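Plasmid Partition par B protein (Enterobacteria phage P1, PDB 1ZX4) binds the cis-acting partition site of the P1 plasmid and so controls plasmid partitioning, this chain being the C-terminal, DNA-binding part of ParB. Local coordinates at residues C[15-20]-C[43-48]; C[70-75]-C[114-119]; C[87-92]-C[121-126]; C[135-140]-C[151-156]. All blocks are in the same frame, centred on the assembly; numbering follows the deposited sequence.

Contact 1: C[15-20]-C[43-48]. With nucleotides of chain B; nucleotides of chain A.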
# COMPACT_ATOMS: atom_id res chain seq x y z
N LEU C 15 34.51 13.35 -13.48
CA LEU C 15 33.59 14.11 -14.32
C LEU C 15 34.35 14.58 -15.53
O LEU C 15 33.92 14.38 -16.64
CB LEU C 15 33.04 15.34 -13.57
CG LEU C 15 32.07 16.34 -14.23
CD1 LEU C 15 32.73 17.11 -15.38
CD2 LEU C 15 30.83 15.62 -14.70
N ARG C 16 35.50 15.20 -15.29
CA ARG C 16 36.34 15.71 -16.36
C ARG C 16 36.82 14.58 -17.24
O ARG C 16 36.59 14.57 -18.45
CB ARG C 16 37.54 16.44 -15.77
CG ARG C 16 38.37 17.26 -16.75
CD ARG C 16 39.40 18.07 -15.99
NE ARG C 16 40.19 18.98 -16.81
CZ ARG C 16 41.02 19.89 -16.31
NH1 ARG C 16 41.17 20.01 -15.00
NH2 ARG C 16 41.71 20.68 -17.12
N LEU C 17 37.50 13.61 -16.62
CA LEU C 17 38.02 12.48 -17.36
C LEU C 17 36.98 11.86 -18.28
O LEU C 17 37.32 11.33 -19.32
CB LEU C 17 38.59 11.43 -16.39
CG LEU C 17 39.60 11.99 -15.37
CD1 LEU C 17 40.39 10.87 -14.73
CD2 LEU C 17 40.54 12.95 -16.06
N MSE C 18 35.70 11.94 -17.95
CA MSE C 18 34.72 11.38 -18.87
C MSE C 18 34.44 12.36 -19.98
O MSE C 18 34.32 11.98 -21.14
CB MSE C 18 33.44 11.08 -18.15
CG MSE C 18 33.58 9.91 -17.29
SE MSE C 18 32.38 8.66 -17.95
CE MSE C 18 33.53 7.72 -19.16
N ARG C 19 34.34 13.62 -19.63
CA ARG C 19 34.05 14.65 -20.61
C ARG C 19 35.01 14.47 -21.79
O ARG C 19 34.60 14.55 -22.95
CB ARG C 19 34.23 16.02 -19.97
CG ARG C 19 33.55 17.13 -20.69
CD ARG C 19 34.15 18.41 -20.23
NE ARG C 19 33.90 18.61 -18.81
CZ ARG C 19 34.60 19.44 -18.04
NH1 ARG C 19 35.62 20.13 -18.55
NH2 ARG C 19 34.27 19.60 -16.78
N MSE C 20 36.27 14.20 -21.49
CA MSE C 20 37.27 13.98 -22.52
C MSE C 20 37.03 12.60 -23.09
O MSE C 20 36.89 12.42 -24.31
CB MSE C 20 38.66 14.07 -21.92
CG MSE C 20 38.85 15.34 -21.13
SE MSE C 20 40.57 15.44 -20.32
CE MSE C 20 41.19 17.10 -21.12
N ARG C 43 41.20 4.76 -11.86
CA ARG C 43 40.60 5.03 -10.56
C ARG C 43 39.62 6.22 -10.58
O ARG C 43 38.47 6.08 -10.16
CB ARG C 43 41.73 5.25 -9.54
CG ARG C 43 42.63 4.00 -9.25
CD ARG C 43 43.96 4.38 -8.52
NE ARG C 43 44.88 3.25 -8.28
CZ ARG C 43 46.22 3.35 -8.19
NH1 ARG C 43 46.87 4.53 -8.30
NH2 ARG C 43 46.93 2.25 -8.02
N ALA C 44 40.06 7.37 -11.07
CA ALA C 44 39.17 8.53 -11.12
C ALA C 44 37.85 8.26 -11.87
O ALA C 44 36.79 8.76 -11.46
CB ALA C 44 39.90 9.69 -11.74
N LEU C 45 37.90 7.49 -12.97
CA LEU C 45 36.69 7.15 -13.73
C LEU C 45 36.00 6.02 -12.98
O LEU C 45 34.78 6.06 -12.73
CB LEU C 45 37.03 6.71 -15.16
CG LEU C 45 37.73 7.75 -16.04
CD1 LEU C 45 38.38 7.00 -17.18
CD2 LEU C 45 36.79 8.82 -16.59
N GLN C 46 36.78 5.02 -12.58
CA GLN C 46 36.22 3.91 -11.83
C GLN C 46 35.30 4.46 -10.76
O GLN C 46 34.20 3.95 -10.56
CB GLN C 46 37.32 3.08 -11.20
CG GLN C 46 36.93 1.65 -10.98
CD GLN C 46 38.15 0.74 -10.94
OE1 GLN C 46 39.08 0.90 -11.73
NE2 GLN C 46 38.15 -0.24 -10.02
N ALA C 47 35.74 5.52 -10.08
CA ALA C 47 34.95 6.16 -9.03
C ALA C 47 33.82 6.99 -9.60
O ALA C 47 32.70 6.91 -9.12
CB ALA C 47 35.83 7.05 -8.18
N ALA C 48 34.12 7.78 -10.63
CA ALA C 48 33.12 8.63 -11.26
C ALA C 48 31.99 7.82 -11.87
O ALA C 48 31.06 8.38 -12.47
CB ALA C 48 33.77 9.52 -12.33
P DG B 18 49.81 9.02 -9.19
OP1 DG B 18 49.72 10.44 -9.60
OP2 DG B 18 48.69 8.09 -9.45
O5' DG B 18 51.15 8.44 -9.79
C5' DG B 18 52.38 8.99 -9.38
C4' DG B 18 53.45 7.95 -9.52
O4' DG B 18 53.09 6.80 -8.71
C3' DG B 18 53.58 7.43 -10.94
O3' DG B 18 54.95 7.28 -11.25
C2' DG B 18 52.83 6.11 -10.93
C1' DG B 18 52.96 5.64 -9.50
N9 DG B 18 51.80 4.93 -9.00
C8 DG B 18 50.48 5.29 -9.14
N7 DG B 18 49.65 4.45 -8.58
C5 DG B 18 50.48 3.47 -8.03
C6 DG B 18 50.16 2.31 -7.28
O6 DG B 18 49.04 1.90 -6.97
N1 DG B 18 51.30 1.60 -6.88
C2 DG B 18 52.60 1.99 -7.18
N2 DG B 18 53.58 1.21 -6.70
N3 DG B 18 52.91 3.07 -7.90
C4 DG B 18 51.81 3.76 -8.28
P DT B 17 45.47 9.25 -5.24
OP1 DT B 17 44.72 10.49 -5.57
OP2 DT B 17 45.08 7.95 -5.86
O5' DT B 17 47.01 9.47 -5.53
C5' DT B 17 47.94 8.82 -4.67
C4' DT B 17 49.27 8.70 -5.35
O4' DT B 17 49.93 7.54 -4.79
C3' DT B 17 49.07 8.38 -6.82
O3' DT B 17 50.08 8.91 -7.63
C2' DT B 17 49.11 6.87 -6.88
C1' DT B 17 50.00 6.48 -5.72
N1 DT B 17 49.52 5.25 -5.06
C2 DT B 17 50.46 4.43 -4.52
O2 DT B 17 51.65 4.70 -4.55
N3 DT B 17 49.99 3.28 -3.95
C4 DT B 17 48.67 2.88 -3.87
O4 DT B 17 48.39 1.82 -3.31
C5 DT B 17 47.71 3.80 -4.47
C7 DT B 17 46.26 3.44 -4.46
C6 DT B 17 48.17 4.94 -5.00
P DT A 7 44.71 -7.26 -7.60
OP1 DT A 7 44.60 -8.72 -7.28
OP2 DT A 7 44.00 -6.26 -6.75
O5' DT A 7 46.26 -6.93 -7.67
C5' DT A 7 47.07 -7.64 -8.58
C4' DT A 7 48.52 -7.40 -8.28
O4' DT A 7 48.91 -6.08 -8.73
C3' DT A 7 48.85 -7.46 -6.78
O3' DT A 7 50.09 -8.16 -6.61
C2' DT A 7 48.90 -6.00 -6.38
C1' DT A 7 49.40 -5.30 -7.64
N1 DT A 7 48.94 -3.90 -7.85
C2 DT A 7 49.89 -2.96 -8.21
O2 DT A 7 51.08 -3.22 -8.27
N3 DT A 7 49.39 -1.71 -8.49
C4 DT A 7 48.06 -1.30 -8.40
O4 DT A 7 47.74 -0.15 -8.73
C5 DT A 7 47.14 -2.30 -7.94
C7 DT A 7 45.71 -1.91 -7.74
C6 DT A 7 47.61 -3.54 -7.70
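Helix 38-48, which carries residues 43-48, is the second helix of the DNA-binding helix-turn-helix motif, and helix 10-22, through residues 15-20, packs across its side turned from the DNA. The two short segments cross almost at right angles, with N-to-C directions 99° apart and axes 8.9 Å apart.

The side chains that meet between the helices are apolar. L17 points at the partner helix: its CG lies anti to the carbonyl carbon, and CD1 ends against CB of A44, whose small methyl lets the helices come close. From its own helix L45 packs beside L17, and CD2 of L45 lies 3.5 Å from CG of selenomethionine M18, the two chains crossing obliquely. A48, also small, has CB 4.1 Å from N of L15. I30 of the motif's helix 27-35 also packs on L17.

The DNA side is carried by R43, which leaves the helix away from residues 15-20. Its chain is extended from CG to NE, so the guanidinium reaches the base edges of the major groove. The C7 methyl of DT17 of chain B lies over the centre of one guanidinium face, and O4 of DT7 of chain A lies at the edge, near NH2. The fork grips DG18 of chain B: NH2 donates to O6, very short in the model, and NH1 donates to N7 in the guanidinium plane, 2.8 Å away and nearly straight at 164°.

Contact 2: C[70-75]-C[114-119]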
# COMPACT_ATOMS: atom_id res chain seq x y z
N LYS C 70 34.64 1.48 -5.36
CA LYS C 70 34.83 0.26 -6.12
C LYS C 70 33.78 -0.79 -5.73
O LYS C 70 33.27 -1.50 -6.60
CB LYS C 70 36.22 -0.30 -5.87
CG LYS C 70 36.76 -1.16 -7.00
CD LYS C 70 37.75 -2.22 -6.48
CE LYS C 70 38.84 -1.64 -5.57
NZ LYS C 70 39.74 -2.71 -5.04
N THR C 71 33.48 -0.90 -4.43
CA THR C 71 32.48 -1.86 -3.92
C THR C 71 31.08 -1.22 -3.93
O THR C 71 30.07 -1.92 -3.86
CB THR C 71 32.77 -2.34 -2.45
OG1 THR C 71 31.97 -1.59 -1.52
CG2 THR C 71 34.25 -2.16 -2.09
N LEU C 72 31.04 0.11 -4.00
CA LEU C 72 29.79 0.83 -4.05
C LEU C 72 29.32 0.70 -5.49
O LEU C 72 28.17 0.37 -5.76
CB LEU C 72 30.03 2.30 -3.71
CG LEU C 72 28.79 3.17 -3.63
CD1 LEU C 72 28.00 2.77 -2.41
CD2 LEU C 72 29.16 4.63 -3.55
N CYS C 73 30.24 0.95 -6.42
CA CYS C 73 29.95 0.84 -7.85
C CYS C 73 29.84 -0.64 -8.19
O CYS C 73 29.33 -1.02 -9.24
CB CYS C 73 31.05 1.55 -8.68
SG CYS C 73 32.08 0.43 -9.67
N ALA C 74 30.31 -1.48 -7.27
CA ALA C 74 30.22 -2.92 -7.45
C ALA C 74 28.80 -3.36 -7.09
O ALA C 74 28.15 -4.05 -7.87
CB ALA C 74 31.23 -3.62 -6.57
N VAL C 75 28.34 -2.96 -5.91
CA VAL C 75 26.98 -3.29 -5.45
C VAL C 75 26.00 -2.73 -6.47
O VAL C 75 24.95 -3.31 -6.73
CB VAL C 75 26.70 -2.65 -4.06
CG1 VAL C 75 25.23 -2.75 -3.73
CG2 VAL C 75 27.50 -3.35 -2.99
N LYS C 114 29.95 2.47 8.51
CA LYS C 114 28.66 1.97 8.98
C LYS C 114 27.66 1.94 7.85
O LYS C 114 27.16 0.88 7.47
CB LYS C 114 28.10 2.83 10.13
CG LYS C 114 28.79 2.73 11.46
CD LYS C 114 28.58 1.35 12.01
CE LYS C 114 29.22 1.24 13.38
NZ LYS C 114 29.02 -0.11 13.98
N ILE C 115 27.41 3.12 7.28
CA ILE C 115 26.47 3.28 6.18
C ILE C 115 26.68 2.29 5.04
O ILE C 115 25.72 1.75 4.47
CB ILE C 115 26.53 4.73 5.59
CG1 ILE C 115 26.09 5.75 6.64
CG2 ILE C 115 25.63 4.85 4.35
CD1 ILE C 115 25.96 5.19 8.04
N LEU C 116 27.95 2.06 4.70
CA LEU C 116 28.30 1.13 3.65
C LEU C 116 28.06 -0.31 4.12
O LEU C 116 27.70 -1.18 3.32
CB LEU C 116 29.77 1.29 3.25
CG LEU C 116 30.27 0.28 2.20
CD1 LEU C 116 29.62 0.56 0.87
CD2 LEU C 116 31.78 0.35 2.06
N ARG C 117 28.25 -0.56 5.41
CA ARG C 117 28.03 -1.90 5.94
C ARG C 117 26.63 -2.34 5.54
O ARG C 117 26.40 -3.47 5.10
CB ARG C 117 28.14 -1.87 7.47
CG ARG C 117 29.24 -2.76 8.04
CD ARG C 117 29.69 -2.19 9.36
NE ARG C 117 30.56 -3.10 10.11
CZ ARG C 117 31.29 -2.72 11.16
NH1 ARG C 117 31.26 -1.46 11.59
NH2 ARG C 117 32.03 -3.61 11.81
N LEU C 118 25.69 -1.40 5.67
CA LEU C 118 24.29 -1.65 5.34
C LEU C 118 24.09 -1.80 3.84
O LEU C 118 23.53 -2.77 3.36
CB LEU C 118 23.44 -0.47 5.80
CG LEU C 118 23.20 -0.40 7.30
CD1 LEU C 118 23.00 1.06 7.71
CD2 LEU C 118 22.01 -1.29 7.68
N ILE C 119 24.56 -0.81 3.10
CA ILE C 119 24.42 -0.83 1.65
C ILE C 119 24.83 -2.18 1.08
O ILE C 119 24.26 -2.64 0.08
CB ILE C 119 25.24 0.33 1.03
CG1 ILE C 119 24.58 1.62 1.51
CG2 ILE C 119 25.26 0.27 -0.51
CD1 ILE C 119 25.28 2.91 1.18
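L116 and I119, one turn apart on the same face of helix 108-126, meet T71, L72 and V75 of helix 66-78. L72 reaches across with CD1, which lies 4.2 Å from CG2 of I119 and 4.3 Å from CD1 of L116. Its CG is anti to the backbone N (chi1 -176°), swinging the tip toward the other helix, as in L116 (chi1 176°). T71 meets the fork of L116 obliquely, with OG1 4.0 Å from CD1. At the other end V75 puts CG1 3.9 Å from the backbone O of I119 and 4.4 Å from its CG2. Beta-branching suits V75 and I119, since it sets methyls directly beside the backbone where they meet.

Behind this first shell the axes run roughly parallel, 28° apart, and 11.1 Å of separation leaves room for leucine and isoleucine between them. L54 of helix 52-55 touches L72, V75 and I119 together. The hydroxyl of T71 is hydrogen-bonded to the carbonyl O of D68, a partner within its own helix, and a citrate molecule, probably from crystallisation, lies nearby. The contact joins helix 66-78, whose K70 packs on Q46 of the helix-turn-helix, to helix 108-126 in the helical part of the ParB-family region.

The contact therefore relies on burying hydrocarbon: shape, rather than directional bonding, sets how the helices fit.

Contact 3: C[87-92]-C[121-126]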
# COMPACT_ATOMS: atom_id res chain seq x y z
N ASP C 87 16.17 2.03 -5.65
CA ASP C 87 15.03 2.61 -4.96
C ASP C 87 14.67 1.77 -3.73
O ASP C 87 14.66 2.26 -2.61
CB ASP C 87 13.81 2.68 -5.90
CG ASP C 87 13.33 4.11 -6.15
OD1 ASP C 87 13.24 4.88 -5.17
OD2 ASP C 87 13.03 4.46 -7.31
N GLN C 88 14.41 0.50 -3.98
CA GLN C 88 14.03 -0.46 -2.95
C GLN C 88 15.00 -0.56 -1.78
O GLN C 88 14.59 -0.45 -0.63
CB GLN C 88 13.81 -1.84 -3.58
CG GLN C 88 13.95 -3.02 -2.62
CD GLN C 88 15.19 -3.86 -2.91
OE1 GLN C 88 16.31 -3.35 -2.97
NE2 GLN C 88 14.99 -5.17 -3.09
N LEU C 89 16.27 -0.80 -2.08
CA LEU C 89 17.30 -0.93 -1.06
C LEU C 89 17.32 0.26 -0.12
O LEU C 89 17.30 0.09 1.10
CB LEU C 89 18.68 -1.09 -1.69
CG LEU C 89 19.84 -1.00 -0.68
CD1 LEU C 89 19.64 -2.02 0.43
CD2 LEU C 89 21.17 -1.23 -1.39
N ILE C 90 17.38 1.45 -0.70
CA ILE C 90 17.39 2.67 0.08
C ILE C 90 16.31 2.53 1.14
O ILE C 90 16.57 2.56 2.34
CB ILE C 90 16.99 3.87 -0.77
CG1 ILE C 90 17.79 3.89 -2.06
CG2 ILE C 90 17.19 5.15 0.02
CD1 ILE C 90 17.17 4.80 -3.09
N GLN C 91 15.08 2.39 0.66
CA GLN C 91 13.92 2.23 1.52
C GLN C 91 14.32 1.38 2.72
O GLN C 91 14.20 1.80 3.87
CB GLN C 91 12.79 1.55 0.73
CG GLN C 91 12.51 2.14 -0.65
CD GLN C 91 12.19 3.64 -0.62
OE1 GLN C 91 11.23 4.08 0.03
NE2 GLN C 91 12.99 4.42 -1.33
N ASN C 92 14.81 0.18 2.44
CA ASN C 92 15.22 -0.77 3.47
C ASN C 92 16.21 -0.25 4.51
O ASN C 92 15.91 -0.25 5.71
CB ASN C 92 15.81 -2.02 2.81
CG ASN C 92 14.78 -2.80 2.03
OD1 ASN C 92 13.88 -3.42 2.60
ND2 ASN C 92 14.89 -2.78 0.70
N LYS C 121 25.28 -5.28 3.13
CA LYS C 121 24.49 -6.34 3.76
C LYS C 121 23.04 -6.39 3.26
O LYS C 121 22.55 -7.43 2.81
CB LYS C 121 24.50 -6.17 5.29
CG LYS C 121 23.39 -5.29 5.87
CD LYS C 121 22.07 -6.08 6.01
CE LYS C 121 20.91 -5.20 6.48
NZ LYS C 121 19.67 -6.01 6.64
N GLU C 122 22.35 -5.25 3.34
CA GLU C 122 20.97 -5.18 2.91
C GLU C 122 20.88 -5.56 1.45
O GLU C 122 20.06 -6.39 1.06
CB GLU C 122 20.42 -3.78 3.13
CG GLU C 122 19.18 -3.75 4.01
CD GLU C 122 18.15 -4.78 3.58
OE1 GLU C 122 17.93 -4.94 2.36
OE2 GLU C 122 17.56 -5.42 4.48
N ALA C 123 21.72 -4.95 0.63
CA ALA C 123 21.71 -5.26 -0.79
C ALA C 123 22.01 -6.74 -0.99
O ALA C 123 21.47 -7.37 -1.91
CB ALA C 123 22.75 -4.41 -1.50
N SER C 124 22.85 -7.30 -0.13
CA SER C 124 23.23 -8.71 -0.22
C SER C 124 22.20 -9.61 0.44
O SER C 124 22.37 -10.83 0.53
CB SER C 124 24.60 -8.94 0.42
OG SER C 124 25.01 -10.29 0.32
N LEU C 125 21.12 -9.00 0.91
CA LEU C 125 20.04 -9.74 1.57
C LEU C 125 18.86 -9.73 0.59
O LEU C 125 18.04 -10.66 0.56
CB LEU C 125 19.68 -9.04 2.88
CG LEU C 125 18.77 -9.71 3.91
CD1 LEU C 125 18.95 -9.00 5.26
CD2 LEU C 125 17.30 -9.67 3.46
N LEU C 126 18.80 -8.68 -0.23
CA LEU C 126 17.75 -8.53 -1.22
C LEU C 126 18.15 -9.33 -2.44
O LEU C 126 17.31 -9.84 -3.16
CB LEU C 126 17.62 -7.06 -1.61
CG LEU C 126 17.52 -6.11 -0.42
CD1 LEU C 126 17.75 -4.68 -0.86
CD2 LEU C 126 16.16 -6.29 0.24
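Helix segments 87-92 and 121-126 cross obliquely, their N-to-C directions 123° apart, with axes 9.7 Å from each other and L89 nearest A123, their CA atoms 6.2 Å apart. L89 fills the middle of the crossing. Its CG is anti to the backbone N (chi1 170°), which carries the fork across: CD2 rests 3.6 Å from CB of A123, where a small residue gives it room, and CD1 lies against CB of E122. CD1 of L89 is also 3.5 Å from CD1 of L126, and the two leucines cross at about a right angle.

L126 points into the partner helix and is met tip to tip by N92, whose ND2 is 3.8 Å from CD2 of the leucine. N92 also faces E122. Its amide plane lies only 11° from the carboxylate plane, and the groups stack, with CB of N92 3.6 Å from OE1 of E122. The other carboxylate oxygen, OE2, takes a salt bridge from NZ of K121 at 3.1 Å, the ammonium standing above the carboxylate plane. This neighbour probably helps to keep the buried E122 ionised.

Outward from the crossing, M79 touches both L89 and A123 from a loop. Strand 136-141 also packs on the pair, V136 meeting L126 and T138 meeting N92, so the helices rest on the sheet face that carries V136 and T138, at its outermost strand.

Contact 4: C[135-140]-C[151-156]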
# COMPACT_ATOMS: atom_id res chain seq x y z
N SER C 135 9.38 -13.77 -1.74
CA SER C 135 8.74 -12.48 -1.58
C SER C 135 9.57 -11.61 -0.67
O SER C 135 9.97 -12.04 0.40
CB SER C 135 7.36 -12.65 -0.99
OG SER C 135 6.74 -11.38 -0.85
N VAL C 136 9.82 -10.38 -1.11
CA VAL C 136 10.62 -9.45 -0.33
C VAL C 136 9.77 -8.28 0.07
O VAL C 136 9.16 -7.65 -0.80
CB VAL C 136 11.78 -8.88 -1.12
CG1 VAL C 136 12.70 -8.09 -0.19
CG2 VAL C 136 12.53 -9.99 -1.82
N VAL C 137 9.75 -7.97 1.36
CA VAL C 137 8.96 -6.85 1.86
C VAL C 137 9.81 -5.81 2.55
O VAL C 137 10.78 -6.13 3.22
CB VAL C 137 7.91 -7.29 2.87
CG1 VAL C 137 6.93 -8.24 2.22
CG2 VAL C 137 8.58 -7.95 4.03
N THR C 138 9.42 -4.55 2.39
CA THR C 138 10.11 -3.42 2.99
C THR C 138 9.00 -2.61 3.63
O THR C 138 8.01 -2.28 2.97
CB THR C 138 10.77 -2.58 1.92
OG1 THR C 138 9.75 -2.02 1.08
CG2 THR C 138 11.68 -3.43 1.08
N GLU C 139 9.16 -2.31 4.91
CA GLU C 139 8.14 -1.55 5.61
C GLU C 139 8.29 -0.08 5.25
O GLU C 139 9.29 0.53 5.57
CB GLU C 139 8.25 -1.79 7.13
CG GLU C 139 6.92 -2.30 7.76
CD GLU C 139 7.02 -2.70 9.24
OE1 GLU C 139 7.71 -3.70 9.53
OE2 GLU C 139 6.41 -2.02 10.10
N LEU C 140 7.28 0.46 4.55
CA LEU C 140 7.26 1.84 4.12
C LEU C 140 7.37 2.85 5.25
O LEU C 140 8.05 3.86 5.11
CB LEU C 140 5.99 2.12 3.32
CG LEU C 140 5.97 1.69 1.85
CD1 LEU C 140 6.46 0.28 1.74
CD2 LEU C 140 4.57 1.79 1.27
N ARG C 151 3.64 -1.15 4.27
CA ARG C 151 4.76 -1.84 3.65
C ARG C 151 4.47 -2.28 2.22
O ARG C 151 3.31 -2.28 1.77
CB ARG C 151 5.19 -3.02 4.49
CG ARG C 151 4.06 -3.94 4.90
CD ARG C 151 4.54 -4.86 6.02
NE ARG C 151 3.46 -5.55 6.75
CZ ARG C 151 2.57 -6.35 6.19
NH1 ARG C 151 2.59 -6.59 4.88
NH2 ARG C 151 1.66 -6.94 6.95
N LYS C 152 5.55 -2.64 1.54
CA LYS C 152 5.48 -3.06 0.16
C LYS C 152 6.10 -4.42 0.13
O LYS C 152 7.00 -4.73 0.94
CB LYS C 152 6.22 -2.08 -0.75
CG LYS C 152 6.25 -2.52 -2.18
CD LYS C 152 7.28 -1.70 -2.93
CE LYS C 152 7.52 -2.16 -4.37
NZ LYS C 152 8.73 -1.57 -5.03
N ARG C 153 5.58 -5.26 -0.75
CA ARG C 153 6.03 -6.61 -0.91
C ARG C 153 6.16 -6.94 -2.37
O ARG C 153 5.17 -6.98 -3.07
CB ARG C 153 5.04 -7.54 -0.23
CG ARG C 153 4.72 -8.88 -0.94
CD ARG C 153 3.77 -9.62 -0.04
NE ARG C 153 4.35 -9.82 1.30
CZ ARG C 153 3.64 -10.07 2.38
NH1 ARG C 153 2.32 -10.14 2.28
NH2 ARG C 153 4.23 -10.30 3.55
N VAL C 154 7.40 -7.18 -2.82
CA VAL C 154 7.67 -7.54 -4.21
C VAL C 154 8.16 -8.97 -4.17
O VAL C 154 9.15 -9.28 -3.53
CB VAL C 154 8.78 -6.68 -4.85
CG1 VAL C 154 8.95 -7.05 -6.30
CG2 VAL C 154 8.45 -5.22 -4.72
N LYS C 155 7.43 -9.84 -4.84
CA LYS C 155 7.75 -11.26 -4.90
C LYS C 155 7.67 -11.59 -6.37
O LYS C 155 6.70 -12.20 -6.84
CB LYS C 155 6.73 -12.10 -4.12
CG LYS C 155 5.26 -11.84 -4.51
CD LYS C 155 4.24 -12.66 -3.70
CE LYS C 155 2.76 -12.42 -4.13
NZ LYS C 155 1.77 -13.35 -3.47
N GLY C 156 8.66 -11.12 -7.12
CA GLY C 156 8.65 -11.39 -8.54
C GLY C 156 8.23 -10.22 -9.38
O GLY C 156 8.75 -9.13 -9.21
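Strands 136-139 and 151-154 run antiparallel, their directions 165° apart and their axes 4.5 Å from each other. V136 with V154 and T138 with K152 form hydrogen-bonded pairs, and V137 with R153 is the non-hydrogen-bonded pair between them. In the first pair N of V136 donates to O of V154 at 2.7 Å from above the carbonyl plane; the return bond, from N of V154 to O of V136, lies in the plane of its acceptor. N of T138 to O of K152 (2.8 Å) and N of K152 to O of T138 (2.9 Å, 169° at the hydrogen) also lie in the carbonyl planes, so both bonds of this pair are well directed.

V136, T138, K152 and V154 share one face. T138 and K152 stand side by side, and L140, where the chain turns a corner, brings CD1 to 3.4 Å from CB of K152. The lysine is extended beyond CG, and its NZ reaches a salt bridge with D175 of the second subunit, while Q171 of that subunit packs on V154. Together the strands are the two arms of a beta hairpin, and strand 158-164 completes an antiparallel sheet along the other side of 149-154, which is thus the central strand.

V137 and R153 share the other face and point the same way, CG1 of the beta-branched valine lying along the arginine chain from CB to NE. S135 adds its hydroxyl beside the same chain, and CG of E139 lies 3.8 Å from CB of R151. Both guanidinium groups end on one acid of the third strand: NH1 of R151 and NH1 of R153 each make a salt bridge to OE1 of E162.

How the contacts relate
Along the chain, contact 1 closes before contact 2 opens, contacts 2 and 3 interleave, and contact 4 follows them. Contact 1 lies at the DNA, and contact 4 on the opposite side of the chain's centre, their centres 36 Å apart. Between them runs a relay of touching neighbours: Q46 packs on K70 between contacts 1 and 2, V75 on A123 between contacts 2 and 3, and L126 on V136 between contacts 3 and 4. Contacts 2 and 3, with centres 11 Å apart, share helix 108-126. The helical region carrying the helix-turn-helix is thus joined by continuous packing to the hairpin, whose sheet meets the second subunit.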